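PDB 2VM9: discoidin-2 from Dictyostelium discoideum, which binds galactose- and N-acetylgalactosamine-containing sugars as a trimeric lectin and may be needed for spore formation and the making of the spore coat. Local coordinates for residues Arg19-Tyr24 against Glu50-Ser55; Ile76-Arg81 against Ile111-Asp116; Gln86-Tyr91 against Ile145-Glu150; Arg174-Gly179 against Phe235-Asn240. One frame throughout, in Å; residues are numbered along the deposited sequence.

How the contacts relate
Contacts 1, 2 and 3 lie together in the beta-sandwich of the discoidin (F5/8 type C) domain, while contact 4 sits in the lectin-like domain, its centre 72 to 73 Å from theirs and on the opposite side of the chain's centre. The centres of contacts 2 and 3 are 5 Å apart, and their segments alternate along the chain; contact 1, earlier in sequence, is 10 Å from contact 3 and 15 Å from contact 2. Strands 52-53, 70-79 and 146-153 share one sheet, strands 17-20, 87-96 and 102-112 the other. The first three contacts therefore join the two sheets, whereas the fourth packs a loop on the strand end leading into carbohydrate-binding Trp238.

Contact 1 (Arg19-Tyr24 against Glu50-Ser55); sequences RSSTDY and ESWSSS
Trp52 turns the edge of its indole to the loop that leaves strand 17-20, where NE1 meets two oxygens. Thr22 O lies in the ring plane, 2.9 Å from Trp52 NE1 with an N-H...O angle of 141°; Asp23 OD1, 2.9 Å from Trp52 NE1, takes a weak, more bent bond, so a single N-H is shared. Ser20 CB lies 3.3 Å from Trp52 NE1. Tyr24 N reaches Ser53 O at 2.8 Å, nearly straight at 168°. Separately, Ser54 CA makes a CA-H...O contact with Thr22 O. Thr22 OG1, placed between its backbone N and carbonyl carbon (chi1 66°), accepts from Ser55 N at 2.8 Å and is gripped again by Gln61 and Val56 N.

Farther out, Ser20 OG donates to Asp23 OD1 at 2.6 Å from above the carboxylate plane. The other carboxylate oxygen of Asp23 forms a salt bridge with Lys31 of the second subunit, and Ser55 OG bonds Asp47 there, a calcium-binding residue.

Strand 17-20 is an outer strand of its sheet within this chain, next to 63-67, while 52-53 pairs with 146-153 in the other; the contact joins both sheets beside a subunit interface.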
loop_
_atom_site.group_PDB
_atom_site.type_symbol
_atom_site.label_atom_id
_atom_site.label_comp_id
_atom_site.label_asym_id
_atom_site.label_seq_id
_atom_site.Cartn_x
_atom_site.Cartn_y
_atom_site.Cartn_z
ATOM N N ARG A 19 0.755 -19.638 -1.720
ATOM C CA ARG A 19 -0.252 -20.663 -1.493
ATOM C C ARG A 19 -0.116 -21.741 -2.553
ATOM O O ARG A 19 -0.352 -21.487 -3.740
ATOM C CB ARG A 19 -1.649 -20.058 -1.597
ATOM C CG ARG A 19 -2.742 -21.114 -1.335
ATOM C CD ARG A 19 -4.123 -20.482 -1.324
ATOM N NE ARG A 19 -4.573 -20.078 -2.659
ATOM C CZ ARG A 19 -5.121 -20.887 -3.572
ATOM N NH1 ARG A 19 -5.248 -22.182 -3.341
ATOM N NH2 ARG A 19 -5.526 -20.393 -4.742
ATOM N N SER A 20 0.216 -22.951 -2.137
ATOM C CA SER A 20 0.245 -24.072 -3.086
ATOM C C SER A 20 -1.134 -24.734 -3.241
ATOM O O SER A 20 -2.018 -24.642 -2.362
ATOM C CB SER A 20 1.263 -25.136 -2.624
ATOM O OG SER A 20 0.924 -25.561 -1.298
ATOM N N SER A 21 -1.284 -25.455 -4.354
ATOM C CA SER A 21 -2.467 -26.250 -4.636
ATOM C C SER A 21 -2.530 -27.407 -3.604
ATOM O O SER A 21 -3.529 -27.572 -2.897
ATOM C CB SER A 21 -2.359 -26.792 -6.062
ATOM O OG SER A 21 -1.072 -27.316 -6.264
ATOM N N THR A 22 -1.463 -28.212 -3.540
ATOM C CA THR A 22 -1.345 -29.296 -2.554
ATOM C C THR A 22 0.135 -29.381 -2.162
ATOM O O THR A 22 1.012 -28.876 -2.905
ATOM C CB THR A 22 -1.807 -30.684 -3.111
ATOM O OG1 THR A 22 -0.917 -31.114 -4.165
ATOM C CG2 THR A 22 -3.270 -30.621 -3.641
ATOM N N ASP A 23 0.384 -30.024 -1.019
ATOM C CA ASP A 23 1.743 -30.241 -0.477
ATOM C C ASP A 23 1.846 -31.726 -0.169
ATOM O O ASP A 23 0.944 -32.294 0.450
ATOM C CB ASP A 23 1.925 -29.525 0.862
ATOM C CG ASP A 23 2.041 -28.022 0.730
ATOM O OD1 ASP A 23 2.359 -27.516 -0.384
ATOM O OD2 ASP A 23 1.841 -27.350 1.778
ATOM N N TYR A 24 2.955 -32.354 -0.555
ATOM C CA TYR A 24 3.132 -33.757 -0.184
ATOM C C TYR A 24 2.904 -33.946 1.321
ATOM O O TYR A 24 2.269 -34.915 1.765
ATOM C CB TYR A 24 4.526 -34.239 -0.567
ATOM C CG TYR A 24 4.534 -35.734 -0.576
ATOM C CD1 TYR A 24 3.999 -36.431 -1.668
ATOM C CD2 TYR A 24 5.049 -36.450 0.498
ATOM C CE1 TYR A 24 3.963 -37.831 -1.679
ATOM C CE2 TYR A 24 5.020 -37.860 0.500
ATOM C CZ TYR A 24 4.468 -38.526 -0.586
ATOM O OH TYR A 24 4.459 -39.914 -0.615
ATOM N N GLU A 50 14.167 -29.832 0.107
ATOM C CA GLU A 50 14.722 -28.590 -0.425
ATOM C C GLU A 50 13.934 -28.208 -1.687
ATOM O O GLU A 50 14.462 -28.185 -2.822
ATOM C CB GLU A 50 16.216 -28.780 -0.688
ATOM C CG GLU A 50 16.970 -28.996 0.643
ATOM C CD GLU A 50 18.448 -29.280 0.453
ATOM O OE1 GLU A 50 18.828 -29.714 -0.638
ATOM O OE2 GLU A 50 19.209 -29.072 1.407
ATOM N N SER A 51 12.637 -27.977 -1.492
ATOM C CA SER A 51 11.693 -27.675 -2.570
ATOM C C SER A 51 10.302 -27.547 -1.948
ATOM O O SER A 51 10.039 -28.076 -0.865
ATOM C CB SER A 51 11.611 -28.826 -3.613
ATOM O OG SER A 51 11.135 -30.055 -2.991
ATOM N N TRP A 52 9.397 -26.893 -2.664
ATOM C CA TRP A 52 7.981 -27.247 -2.492
ATOM C C TRP A 52 7.791 -28.542 -3.294
ATOM O O TRP A 52 8.307 -28.656 -4.423
ATOM C CB TRP A 52 7.080 -26.175 -3.098
ATOM C CG TRP A 52 5.673 -26.679 -3.354
ATOM C CD1 TRP A 52 4.766 -27.095 -2.408
ATOM C CD2 TRP A 52 5.018 -26.796 -4.622
ATOM N NE1 TRP A 52 3.590 -27.463 -3.015
ATOM C CE2 TRP A 52 3.709 -27.305 -4.371
ATOM C CE3 TRP A 52 5.403 -26.533 -5.945
ATOM C CZ2 TRP A 52 2.774 -27.534 -5.395
ATOM C CZ3 TRP A 52 4.468 -26.780 -6.981
ATOM C CH2 TRP A 52 3.177 -27.264 -6.695
ATOM N N SER A 53 7.040 -29.498 -2.750
ATOM C CA SER A 53 6.649 -30.681 -3.554
ATOM C C SER A 53 5.139 -30.883 -3.416
ATOM O O SER A 53 4.625 -30.932 -2.275
ATOM C CB SER A 53 7.382 -31.941 -3.075
ATOM O OG SER A 53 8.798 -31.795 -3.162
ATOM N N SER A 54 4.437 -31.035 -4.546
ATOM C CA SER A 54 2.983 -31.194 -4.505
ATOM C C SER A 54 2.605 -32.540 -3.866
ATOM O O SER A 54 3.448 -33.415 -3.674
ATOM C CB SER A 54 2.378 -31.097 -5.917
ATOM O OG SER A 54 2.671 -32.277 -6.632
ATOM N N SER A 55 1.323 -32.705 -3.555
ATOM C CA SER A 55 0.840 -34.028 -3.174
ATOM C C SER A 55 0.323 -34.818 -4.387
ATOM O O SER A 55 0.705 -35.974 -4.616
ATOM C CB SER A 55 -0.240 -33.953 -2.096
ATOM O OG SER A 55 -0.614 -35.290 -1.745
#

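Contact 2 (Ile76-Arg81 against Ile111-Asp116); sequences ISTQGR and INANKD. With PO4 (phosphate ion), chain G.
The first torsions of Thr78 and Asn114 bring their polar ends within range: Thr78 OG1 stands between its backbone N and carbonyl carbon (chi1 69°), and Asn114 CG lies anti to the carbonyl carbon, beside its own N. The second torsion of Asn114 (chi2 99°) then turns the amide, which bonds Thr78 at two points. Thr78 OG1 donates to OD1 of Asn114 at 2.7 Å, a little tilted from the plane of that carbonyl. ND2 of Asn114 returns a bond to Thr78 O at 3.0 Å, with an N-H...O angle of 158°; the acceptor is close to the amide plane, although ND2 itself sits well above the plane of the backbone carbonyl. The CB of Ala113 packs 4.0 Å from Thr78 OG1.

Water extends the pairing. One molecule lies between Asn114 OD1, 2.9 Å away, and Gln79 O, to which its bond is weak; another accepts from Gly80 N at 2.7 Å and lies 2.8 Å from Asp116 O. Beyond strand 70-79, the extended Arg81 gives NH1 and NH2 to one phosphate oxygen, NH2 to O2 at 2.8 Å; this ion, probably from the crystallisation liquor, also meets His28. Arg81 NE pairs with Asp83, its partner in the predicted Arg-Gly-Asp motif.

Thr78 and Asn114 thus each give one bond and take one in a buried spot, which fixes the amide flip where strand 102-112 runs out into a loop.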
loop_
_atom_site.group_PDB
_atom_site.type_symbol
_atom_site.label_atom_id
_atom_site.label_comp_id
_atom_site.label_asym_id
_atom_site.label_seq_id
_atom_site.Cartn_x
_atom_site.Cartn_y
_atom_site.Cartn_z
ATOM N N ILE A 76 11.421 -14.465 -13.626
ATOM C CA ILE A 76 11.199 -15.584 -12.704
ATOM C C ILE A 76 12.378 -16.537 -12.867
ATOM O O ILE A 76 12.883 -16.726 -13.988
ATOM C CB ILE A 76 9.869 -16.311 -13.022
ATOM C CG1 ILE A 76 9.613 -17.461 -12.031
ATOM C CG2 ILE A 76 9.847 -16.831 -14.497
ATOM C CD1 ILE A 76 8.246 -18.077 -12.223
ATOM N N SER A 77 12.812 -17.151 -11.766
ATOM C CA SER A 77 13.827 -18.179 -11.825
ATOM C C SER A 77 13.256 -19.430 -11.171
ATOM O O SER A 77 12.623 -19.322 -10.128
ATOM C CB SER A 77 15.060 -17.771 -11.049
ATOM O OG SER A 77 15.730 -16.746 -11.770
ATOM N N THR A 78 13.477 -20.584 -11.784
ATOM C CA THR A 78 13.089 -21.868 -11.173
ATOM C C THR A 78 14.286 -22.809 -11.099
ATOM O O THR A 78 15.259 -22.693 -11.849
ATOM C CB THR A 78 11.909 -22.574 -11.913
ATOM O OG1 THR A 78 12.347 -23.031 -13.199
ATOM C CG2 THR A 78 10.705 -21.604 -12.078
ATOM N N GLN A 79 14.162 -23.775 -10.200
ATOM C CA GLN A 79 15.202 -24.707 -9.898
ATOM C C GLN A 79 14.479 -25.984 -9.484
ATOM O O GLN A 79 13.316 -25.968 -9.049
ATOM C CB GLN A 79 15.998 -24.087 -8.755
ATOM C CG GLN A 79 17.254 -24.715 -8.351
ATOM C CD GLN A 79 17.897 -23.869 -7.252
ATOM O OE1 GLN A 79 17.191 -23.315 -6.397
ATOM N NE2 GLN A 79 19.221 -23.769 -7.262
ATOM N N GLY A 80 15.161 -27.107 -9.615
ATOM C CA GLY A 80 14.592 -28.336 -9.114
ATOM C C GLY A 80 14.783 -28.470 -7.600
ATOM O O GLY A 80 15.110 -27.505 -6.870
ATOM N N ARG A 81 14.545 -29.681 -7.146
ATOM C CA ARG A 81 14.639 -30.015 -5.723
ATOM C C ARG A 81 16.077 -30.285 -5.321
ATOM O O ARG A 81 16.784 -31.047 -6.001
ATOM C CB ARG A 81 13.762 -31.245 -5.433
ATOM C CG ARG A 81 13.877 -31.748 -4.014
ATOM C CD ARG A 81 12.791 -32.789 -3.680
ATOM N NE ARG A 81 13.055 -33.298 -2.344
ATOM C CZ ARG A 81 12.324 -34.200 -1.710
ATOM N NH1 ARG A 81 11.229 -34.704 -2.290
ATOM N NH2 ARG A 81 12.688 -34.585 -0.478
ATOM N N ILE A 111 6.568 -22.747 -20.867
ATOM C CA ILE A 111 7.952 -22.325 -20.654
ATOM C C ILE A 111 8.813 -23.530 -20.346
ATOM O O ILE A 111 8.469 -24.349 -19.489
ATOM C CB ILE A 111 8.020 -21.315 -19.496
ATOM C CG1 ILE A 111 7.230 -20.057 -19.904
ATOM C CG2 ILE A 111 9.468 -21.056 -19.056
ATOM C CD1 ILE A 111 6.860 -19.160 -18.760
ATOM N N ASN A 112 9.911 -23.668 -21.076
ATOM C CA ASN A 112 10.813 -24.785 -20.816
ATOM C C ASN A 112 11.606 -24.502 -19.553
ATOM O O ASN A 112 12.159 -23.409 -19.397
ATOM C CB ASN A 112 11.745 -24.998 -22.001
ATOM C CG ASN A 112 11.003 -25.464 -23.233
ATOM O OD1 ASN A 112 10.142 -26.343 -23.157
ATOM N ND2 ASN A 112 11.320 -24.863 -24.383
ATOM N N ALA A 113 11.640 -25.465 -18.643
ATOM C CA ALA A 113 12.216 -25.191 -17.345
ATOM C C ALA A 113 13.411 -26.080 -17.035
ATOM O O ALA A 113 14.381 -26.111 -17.810
ATOM C CB ALA A 113 11.114 -25.249 -16.233
ATOM N N ASN A 114 13.354 -26.807 -15.920
ATOM C CA ASN A 114 14.559 -27.432 -15.387
ATOM C C ASN A 114 14.856 -28.836 -15.906
ATOM O O ASN A 114 13.965 -29.513 -16.436
ATOM C CB ASN A 114 14.510 -27.402 -13.865
ATOM C CG ASN A 114 14.412 -25.997 -13.345
ATOM O OD1 ASN A 114 13.321 -25.522 -12.998
ATOM N ND2 ASN A 114 15.553 -25.276 -13.360
ATOM N N LYS A 115 16.118 -29.248 -15.776
ATOM C CA LYS A 115 16.546 -30.570 -16.223
ATOM C C LYS A 115 17.468 -31.236 -15.196
ATOM O O LYS A 115 18.113 -32.258 -15.470
ATOM C CB LYS A 115 17.237 -30.455 -17.592
ATOM C CG LYS A 115 16.300 -30.109 -18.730
ATOM C CD LYS A 115 17.041 -30.153 -20.050
ATOM C CE LYS A 115 16.109 -29.710 -21.166
ATOM N NZ LYS A 115 16.924 -29.157 -22.323
ATOM N N ASP A 116 17.537 -30.663 -13.996
ATOM C CA ASP A 116 18.377 -31.236 -12.922
ATOM C C ASP A 116 17.954 -30.614 -11.591
ATOM O O ASP A 116 16.981 -29.857 -11.555
ATOM C CB ASP A 116 19.883 -30.982 -13.214
ATOM C CG ASP A 116 20.277 -29.480 -13.206
ATOM O OD1 ASP A 116 19.469 -28.610 -12.807
ATOM O OD2 ASP A 116 21.440 -29.173 -13.570
HETATM P P PO4 G . 10.877 -37.434 0.803
HETATM O O1 PO4 G . 10.801 -38.644 -0.114
HETATM O O2 PO4 G . 10.509 -36.251 0.098
HETATM O O3 PO4 G . 12.302 -37.345 1.309
HETATM O O4 PO4 G . 10.015 -37.697 2.014
HETATM O O HOH W 1 11.878 -27.270 -11.193
HETATM O O HOH W 2 17.255 -27.090 -11.392
#

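Contact 3 (Gln86-Tyr91 against Ile145-Glu150); sequences QWVTSY and ISLRWE
From CB to OE1, Gln86 runs along Ser146 where the two sheets of the discoidin-domain beta-sandwich come close, strand 87-96 from one and strand 146-153 from the other. The axes of segments 87-91 and 146-150 pass 5.2 Å apart at 83°, so they touch as a crossing and not as paired neighbours. Gln86 CB rests 3.7 Å from Ser146 CB. CG stays beside the backbone N (chi1 -62°), and the chain runs extended from there, with CD drawing nearer to Ser146 OG. At the tip, Gln86 OE1 accepts from Ser146 OG at 2.6 Å, the donor tilted 31° from the amide carbonyl plane. Gln86 OE1 and Ser146 OG each have a second polar partner, Arg81 NH1 and Ser53 OG respectively. NE2 of Gln86 binds a methylpentanediol molecule, probably from the crystallisation liquor.

Next to this polar patch, Val88 faces the other sheet with its CG2 branch. This methyl sits 4.1 Å from Ile145 CG2 and 4.0 Å from Leu147 CD2, and also 3.8 Å from the backbone Ser146 O; Ile145 and Leu147 in turn pack on Trp52. One residue earlier, the CA-H of Trp87 points at Ser146 O, 3.4 Å from CA to oxygen.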
loop_
_atom_site.group_PDB
_atom_site.type_symbol
_atom_site.label_atom_id
_atom_site.label_comp_id
_atom_site.label_asym_id
_atom_site.label_seq_id
_atom_site.Cartn_x
_atom_site.Cartn_y
_atom_site.Cartn_z
ATOM N N GLN A 86 14.105 -34.625 -8.457
ATOM C CA GLN A 86 12.760 -34.201 -8.860
ATOM C C GLN A 86 12.878 -32.776 -9.310
ATOM O O GLN A 86 13.586 -31.978 -8.669
ATOM C CB GLN A 86 11.800 -34.242 -7.671
ATOM C CG GLN A 86 11.631 -35.633 -7.102
ATOM C CD GLN A 86 10.981 -35.640 -5.729
ATOM O OE1 GLN A 86 10.649 -34.589 -5.147
ATOM N NE2 GLN A 86 10.792 -36.841 -5.204
ATOM N N TRP A 87 12.204 -32.432 -10.406
ATOM C CA TRP A 87 12.248 -31.059 -10.909
ATOM C C TRP A 87 11.114 -30.843 -11.916
ATOM O O TRP A 87 10.653 -31.792 -12.566
ATOM C CB TRP A 87 13.621 -30.690 -11.547
ATOM C CG TRP A 87 14.166 -31.678 -12.560
ATOM C CD1 TRP A 87 13.847 -31.758 -13.900
ATOM C CD2 TRP A 87 15.154 -32.679 -12.317
ATOM N NE1 TRP A 87 14.601 -32.752 -14.509
ATOM C CE2 TRP A 87 15.399 -33.342 -13.554
ATOM C CE3 TRP A 87 15.868 -33.088 -11.159
ATOM C CZ2 TRP A 87 16.308 -34.417 -13.667
ATOM C CZ3 TRP A 87 16.806 -34.133 -11.283
ATOM C CH2 TRP A 87 17.009 -34.780 -12.538
ATOM N N VAL A 88 10.645 -29.604 -12.011
ATOM C CA VAL A 88 9.649 -29.275 -13.015
ATOM C C VAL A 88 10.340 -28.992 -14.333
ATOM O O VAL A 88 11.239 -28.165 -14.389
ATOM C CB VAL A 88 8.790 -28.092 -12.533
ATOM C CG1 VAL A 88 7.888 -27.568 -13.658
ATOM C CG2 VAL A 88 7.985 -28.551 -11.293
ATOM N N THR A 89 9.908 -29.677 -15.402
ATOM C CA THR A 89 10.572 -29.550 -16.695
ATOM C C THR A 89 9.905 -28.509 -17.605
ATOM O O THR A 89 10.519 -28.033 -18.567
ATOM C CB THR A 89 10.620 -30.912 -17.424
ATOM O OG1 THR A 89 9.286 -31.454 -17.443
ATOM C CG2 THR A 89 11.575 -31.881 -16.726
ATOM N N SER A 90 8.639 -28.166 -17.343
ATOM C CA SER A 90 7.985 -27.082 -18.077
ATOM C C SER A 90 6.824 -26.567 -17.256
ATOM O O SER A 90 6.267 -27.309 -16.441
ATOM C CB SER A 90 7.492 -27.532 -19.471
ATOM O OG SER A 90 6.306 -28.339 -19.431
ATOM N N TYR A 91 6.469 -25.311 -17.482
ATOM C CA TYR A 91 5.323 -24.745 -16.777
ATOM C C TYR A 91 4.683 -23.608 -17.572
ATOM O O TYR A 91 5.266 -23.083 -18.540
ATOM C CB TYR A 91 5.757 -24.245 -15.381
ATOM C CG TYR A 91 6.817 -23.147 -15.410
ATOM C CD1 TYR A 91 6.447 -21.796 -15.523
ATOM C CD2 TYR A 91 8.178 -23.451 -15.282
ATOM C CE1 TYR A 91 7.419 -20.780 -15.550
ATOM C CE2 TYR A 91 9.156 -22.430 -15.289
ATOM C CZ TYR A 91 8.755 -21.112 -15.426
ATOM O OH TYR A 91 9.693 -20.114 -15.412
ATOM N N ILE A 145 6.451 -33.163 -8.971
ATOM C CA ILE A 145 6.331 -31.720 -9.086
ATOM C C ILE A 145 7.009 -31.145 -7.830
ATOM O O ILE A 145 6.409 -31.067 -6.763
ATOM C CB ILE A 145 4.873 -31.289 -9.183
ATOM C CG1 ILE A 145 4.259 -31.851 -10.476
ATOM C CG2 ILE A 145 4.768 -29.748 -9.125
ATOM C CD1 ILE A 145 2.715 -31.709 -10.540
ATOM N N SER A 146 8.274 -30.784 -7.992
ATOM C CA SER A 146 9.085 -30.236 -6.916
ATOM C C SER A 146 9.887 -29.089 -7.513
ATOM O O SER A 146 10.494 -29.220 -8.587
ATOM C CB SER A 146 10.042 -31.302 -6.330
ATOM O OG SER A 146 9.329 -32.419 -5.797
ATOM N N LEU A 147 9.902 -27.947 -6.823
ATOM C CA LEU A 147 10.652 -26.827 -7.368
ATOM C C LEU A 147 11.060 -25.852 -6.284
ATOM O O LEU A 147 10.489 -25.838 -5.167
ATOM C CB LEU A 147 9.871 -26.084 -8.466
ATOM C CG LEU A 147 8.621 -25.320 -7.975
ATOM C CD1 LEU A 147 8.960 -23.913 -7.492
ATOM C CD2 LEU A 147 7.556 -25.249 -9.053
ATOM N N ARG A 148 12.059 -25.048 -6.632
ATOM C CA ARG A 148 12.401 -23.846 -5.895
ATOM C C ARG A 148 12.354 -22.708 -6.914
ATOM O O ARG A 148 12.485 -22.947 -8.106
ATOM C CB ARG A 148 13.791 -23.948 -5.264
ATOM C CG ARG A 148 13.850 -24.968 -4.122
ATOM C CD ARG A 148 15.315 -25.205 -3.672
ATOM N NE ARG A 148 16.010 -26.000 -4.696
ATOM C CZ ARG A 148 17.324 -26.227 -4.713
ATOM N NH1 ARG A 148 18.111 -25.717 -3.750
ATOM N NH2 ARG A 148 17.867 -26.935 -5.709
ATOM N N TRP A 149 12.129 -21.480 -6.440
ATOM C CA TRP A 149 11.911 -20.371 -7.356
ATOM C C TRP A 149 12.093 -19.031 -6.675
ATOM O O TRP A 149 12.154 -18.944 -5.434
ATOM C CB TRP A 149 10.516 -20.444 -8.008
ATOM C CG TRP A 149 9.356 -20.249 -7.068
ATOM C CD1 TRP A 149 9.253 -20.650 -5.748
ATOM C CD2 TRP A 149 8.122 -19.610 -7.390
ATOM N NE1 TRP A 149 8.008 -20.275 -5.243
ATOM C CE2 TRP A 149 7.296 -19.670 -6.242
ATOM C CE3 TRP A 149 7.617 -19.014 -8.556
ATOM C CZ2 TRP A 149 6.004 -19.117 -6.221
ATOM C CZ3 TRP A 149 6.347 -18.485 -8.540
ATOM C CH2 TRP A 149 5.543 -18.549 -7.376
ATOM N N GLU A 150 12.187 -18.003 -7.512
ATOM C CA GLU A 150 12.200 -16.636 -7.050
ATOM C C GLU A 150 11.515 -15.789 -8.108
ATOM O O GLU A 150 11.498 -16.130 -9.307
ATOM C CB GLU A 150 13.633 -16.165 -6.794
ATOM C CG GLU A 150 13.770 -14.703 -6.280
ATOM C CD GLU A 150 12.983 -14.456 -4.985
ATOM O OE1 GLU A 150 13.620 -14.372 -3.919
ATOM O OE2 GLU A 150 11.741 -14.323 -5.043
#

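Contact 4 (Arg174-Gly179 against Phe235-Asn240); sequences RSLNSG and FITWGN
The CD1 methyl of Leu176 makes the apolar part of this contact in the H-type lectin domain, where the 174-179 loop packs on the end of strand 230-237 just before the sugar-binding Trp238. It lies 3.9 Å from Phe235 CB and 3.8 Å from Phe235 O, at the root of the phenylalanine, while the ring leads away toward Ile185, Leu246 and Ile171; the two side chains cross at about a right angle. Farther along, Thr237 offers its CG2 methyl to Leu176 CB at 4.4 Å, and its hydroxyl is occupied by Arg218 O.

The polar part goes through water. A single molecule donates to Gly179 O and to Asn240 O, each at 2.8 Å, and so bridges the two loops. Asn240 OD1 is bonded to Thr180.

Backbone shape supplies the rest: Arg174 to Asn177 form a type I turn, closed by Asn177 N to Arg174 O at 2.9 Å, which presents Leu176 inward.

Trp238 points away from this loop and packs on Arg218 and on Asp209 of the second subunit, both positions that bind sugar. Strand 230-237 lies between 183-190 and 216-224 in its sheet, with the 174-179 loop tied to Val243 of strand 243-254.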
loop_
_atom_site.group_PDB
_atom_site.type_symbol
_atom_site.label_atom_id
_atom_site.label_comp_id
_atom_site.label_asym_id
_atom_site.label_seq_id
_atom_site.Cartn_x
_atom_site.Cartn_y
_atom_site.Cartn_z
ATOM N N ARG A 174 -7.084 42.949 6.035
ATOM C CA ARG A 174 -6.640 43.967 5.073
ATOM C C ARG A 174 -5.140 44.261 5.162
ATOM O O ARG A 174 -4.683 45.356 4.769
ATOM C CB ARG A 174 -7.440 45.257 5.257
ATOM C CG ARG A 174 -8.930 45.040 5.325
ATOM C CD ARG A 174 -9.513 44.548 4.005
ATOM N NE ARG A 174 -9.342 43.105 3.741
ATOM C CZ ARG A 174 -10.120 42.129 4.206
ATOM N NH1 ARG A 174 -11.147 42.412 5.023
ATOM N NH2 ARG A 174 -9.878 40.861 3.852
ATOM N N SER A 175 -4.390 43.276 5.647
ATOM C CA SER A 175 -2.953 43.397 5.854
ATOM C C SER A 175 -2.185 43.867 4.618
ATOM O O SER A 175 -1.175 44.579 4.754
ATOM C CB SER A 175 -2.372 42.051 6.301
ATOM O OG SER A 175 -2.702 41.827 7.630
ATOM N N LEU A 176 -2.624 43.433 3.432
ATOM C CA LEU A 176 -1.969 43.800 2.182
ATOM C C LEU A 176 -2.766 44.795 1.348
ATOM O O LEU A 176 -2.431 45.056 0.179
ATOM C CB LEU A 176 -1.667 42.543 1.348
ATOM C CG LEU A 176 -0.644 41.560 1.939
ATOM C CD1 LEU A 176 -0.387 40.483 0.875
ATOM C CD2 LEU A 176 0.692 42.249 2.356
ATOM N N ASN A 177 -3.786 45.370 1.959
ATOM C CA ASN A 177 -4.716 46.237 1.248
ATOM C C ASN A 177 -4.313 47.710 1.169
ATOM O O ASN A 177 -5.130 48.558 0.792
ATOM C CB ASN A 177 -6.126 46.127 1.831
ATOM C CG ASN A 177 -7.181 46.537 0.820
ATOM O OD1 ASN A 177 -7.130 46.102 -0.343
ATOM N ND2 ASN A 177 -8.136 47.371 1.247
ATOM N N SER A 178 -3.060 48.008 1.495
ATOM C CA SER A 178 -2.555 49.383 1.414
ATOM C C SER A 178 -1.046 49.339 1.368
ATOM O O SER A 178 -0.447 48.323 1.699
ATOM C CB SER A 178 -2.994 50.211 2.642
ATOM O OG SER A 178 -2.479 49.671 3.854
ATOM N N GLY A 179 -0.431 50.459 0.995
ATOM C CA GLY A 179 1.023 50.540 1.040
ATOM C C GLY A 179 1.722 50.483 -0.296
ATOM O O GLY A 179 1.097 50.355 -1.356
ATOM N N PHE A 235 2.014 35.498 1.880
ATOM C CA PHE A 235 1.238 36.189 0.849
ATOM C C PHE A 235 2.049 37.416 0.499
ATOM O O PHE A 235 2.537 38.113 1.395
ATOM C CB PHE A 235 -0.126 36.603 1.383
ATOM C CG PHE A 235 -1.042 35.438 1.665
ATOM C CD1 PHE A 235 -1.983 35.055 0.722
ATOM C CD2 PHE A 235 -0.974 34.752 2.882
ATOM C CE1 PHE A 235 -2.853 33.997 0.971
ATOM C CE2 PHE A 235 -1.823 33.663 3.138
ATOM C CZ PHE A 235 -2.777 33.286 2.180
ATOM N N ILE A 236 2.167 37.699 -0.791
ATOM C CA ILE A 236 3.099 38.720 -1.236
ATOM C C ILE A 236 2.426 39.627 -2.262
ATOM O O ILE A 236 1.738 39.133 -3.166
ATOM C CB ILE A 236 4.302 38.022 -1.917
ATOM C CG1 ILE A 236 4.958 37.016 -0.953
ATOM C CG2 ILE A 236 5.279 39.055 -2.491
ATOM C CD1 ILE A 236 5.904 36.060 -1.643
ATOM N N THR A 237 2.628 40.937 -2.121
ATOM C CA THR A 237 2.387 41.839 -3.233
ATOM C C THR A 237 3.545 42.838 -3.308
ATOM O O THR A 237 4.410 42.868 -2.440
ATOM C CB THR A 237 0.976 42.528 -3.133
ATOM O OG1 THR A 237 0.666 43.151 -4.388
ATOM C CG2 THR A 237 0.927 43.575 -2.001
ATOM N N TRP A 238 3.564 43.646 -4.357
ATOM C CA TRP A 238 4.649 44.607 -4.528
ATOM C C TRP A 238 4.134 45.684 -5.462
ATOM O O TRP A 238 2.905 45.792 -5.668
ATOM C CB TRP A 238 5.976 43.931 -4.959
ATOM C CG TRP A 238 5.955 43.214 -6.309
ATOM C CD1 TRP A 238 6.538 43.646 -7.459
ATOM C CD2 TRP A 238 5.338 41.948 -6.619
ATOM N NE1 TRP A 238 6.332 42.737 -8.476
ATOM C CE2 TRP A 238 5.595 41.685 -7.987
ATOM C CE3 TRP A 238 4.597 41.013 -5.877
ATOM C CZ2 TRP A 238 5.110 40.539 -8.638
ATOM C CZ3 TRP A 238 4.127 39.860 -6.510
ATOM C CH2 TRP A 238 4.382 39.635 -7.895
ATOM N N GLY A 239 5.016 46.539 -5.971
ATOM C CA GLY A 239 4.519 47.800 -6.544
ATOM C C GLY A 239 3.548 48.450 -5.562
ATOM O O GLY A 239 3.741 48.364 -4.344
ATOM N N ASN A 240 2.497 49.091 -6.072
ATOM C CA ASN A 240 1.485 49.710 -5.216
ATOM C C ASN A 240 0.131 48.975 -5.134
ATOM O O ASN A 240 -0.872 49.545 -4.708
ATOM C CB ASN A 240 1.283 51.187 -5.600
ATOM C CG ASN A 240 2.528 52.013 -5.368
ATOM O OD1 ASN A 240 3.306 51.736 -4.472
ATOM N ND2 ASN A 240 2.740 53.009 -6.212
HETATM O O HOH W 3 -1.532 49.717 -1.971
#